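Local atomic coordinates of amicyanin (Paracoccus versutus, PDB entry 1ID2), a protein that carries a type 1 blue copper ion in a beta barrel and probably shuttles single electrons between redox partners. Residues Ala15-Pro18 / Ala19-Val23. Numbering follows the deposited sequence.
Sequences ADVP and ADAVV
P18 and A21 close a type I beta turn through the backbone hydrogen bond from A21 N to P18 O (3.2 Å), with A19 and D20 at its corners. The N-H points well at the oxygen (158°), yet the donor stands above the P18 carbonyl plane, 52° out of it. The turn brings A21 and V23 back alongside V17. The V17 branch that does the touching is CG1, set anti to its own backbone N and directed across the mouth of the turn. It meets the methyl A21 CB at 3.9 Å and, at 4.0 Å, V23 CG2; the two valine side chains slant across each other. A21 CB also lies 3.3 Å from P18 O and loosely faces the proline ring, with P18 CG at 4.3 Å. With CG between its backbone N and carbonyl carbon (chi1 59°), the D20 carboxylate folds back toward the CB corner of the proline, beyond the ring rather than over it; OD2 comes to 3.8 Å from P18 CB, a van der Waals approach to a CH2 group. V17, P18 and A21 all touch Y45 on strand 43-48, while V23 rests on V47 of that strand. The contact lies at the surface. This type I turn reverses the chain between strand 4-13 and strand 22-27, leading into the latter, which runs parallel to strand 43-48 in the five-stranded sheet of the cupredoxin beta barrel.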
loop_
_atom_site.group_PDB
_atom_site.type_symbol
_atom_site.label_atom_id
_atom_site.label_comp_id
_atom_site.label_asym_id
_atom_site.label_seq_id
_atom_site.Cartn_x
_atom_site.Cartn_y
_atom_site.Cartn_z
ATOM N N ALA A 15 -14.405 -1.372 6.494
ATOM C CA ALA A 15 -15.790 -1.351 6.047
ATOM C C ALA A 15 -16.028 -0.426 4.858
ATOM O O ALA A 15 -17.013 -0.604 4.159
ATOM C CB ALA A 15 -16.690 -0.959 7.187
ATOM N N ASP A 16 -15.107 0.512 4.596
ATOM C CA ASP A 16 -15.227 1.436 3.456
ATOM C C ASP A 16 -14.601 0.939 2.153
ATOM O O ASP A 16 -14.680 1.634 1.135
ATOM C CB ASP A 16 -14.624 2.818 3.776
ATOM C CG ASP A 16 -15.328 3.537 4.926
ATOM O OD1 ASP A 16 -14.709 4.470 5.487
ATOM O OD2 ASP A 16 -16.463 3.159 5.307
ATOM N N VAL A 17 -13.919 -0.210 2.203
ATOM C CA VAL A 17 -13.247 -0.795 1.029
ATOM C C VAL A 17 -14.268 -1.422 0.066
ATOM O O VAL A 17 -15.182 -2.126 0.492
ATOM C CB VAL A 17 -12.225 -1.889 1.458
ATOM C CG1 VAL A 17 -11.514 -2.496 0.202
ATOM C CG2 VAL A 17 -11.204 -1.290 2.463
ATOM N N PRO A 18 -14.161 -1.125 -1.241
ATOM C CA PRO A 18 -15.211 -1.663 -2.105
ATOM C C PRO A 18 -15.034 -3.142 -2.417
ATOM O O PRO A 18 -13.918 -3.690 -2.372
ATOM C CB PRO A 18 -15.144 -0.772 -3.354
ATOM C CG PRO A 18 -13.799 -0.207 -3.345
ATOM C CD PRO A 18 -13.450 -0.014 -1.897
ATOM N N ALA A 19 -16.144 -3.787 -2.743
ATOM C CA ALA A 19 -16.182 -5.231 -2.793
ATOM C C ALA A 19 -15.271 -5.801 -3.891
ATOM O O ALA A 19 -14.858 -6.962 -3.842
ATOM C CB ALA A 19 -17.610 -5.678 -2.991
ATOM N N ASP A 20 -15.016 -5.013 -4.924
ATOM C CA ASP A 20 -14.275 -5.522 -6.082
ATOM C C ASP A 20 -12.790 -5.153 -6.073
ATOM O O ASP A 20 -12.070 -5.394 -7.040
ATOM C CB ASP A 20 -14.937 -5.039 -7.392
ATOM C CG ASP A 20 -14.998 -3.505 -7.519
ATOM O OD1 ASP A 20 -15.257 -3.031 -8.643
ATOM O OD2 ASP A 20 -14.830 -2.770 -6.519
ATOM N N ALA A 21 -12.322 -4.634 -4.946
ATOM C CA ALA A 21 -10.960 -4.140 -4.830
ATOM C C ALA A 21 -9.907 -5.270 -4.812
ATOM O O ALA A 21 -10.218 -6.414 -4.473
ATOM C CB ALA A 21 -10.859 -3.285 -3.573
ATOM N N VAL A 22 -8.678 -4.964 -5.234
ATOM C CA VAL A 22 -7.542 -5.823 -4.903
ATOM C C VAL A 22 -7.012 -5.392 -3.558
ATOM O O VAL A 22 -6.854 -4.196 -3.319
ATOM C CB VAL A 22 -6.401 -5.747 -5.926
ATOM C CG1 VAL A 22 -6.836 -6.396 -7.203
ATOM C CG2 VAL A 22 -5.988 -4.325 -6.159
ATOM N N VAL A 23 -7.012 -6.330 -2.616
ATOM C CA VAL A 23 -6.723 -6.020 -1.227
ATOM C C VAL A 23 -5.497 -6.826 -0.799
ATOM O O VAL A 23 -5.387 -8.013 -1.104
ATOM C CB VAL A 23 -7.950 -6.348 -0.298
ATOM C CG1 VAL A 23 -7.629 -6.003 1.157
ATOM C CG2 VAL A 23 -9.153 -5.558 -0.728
#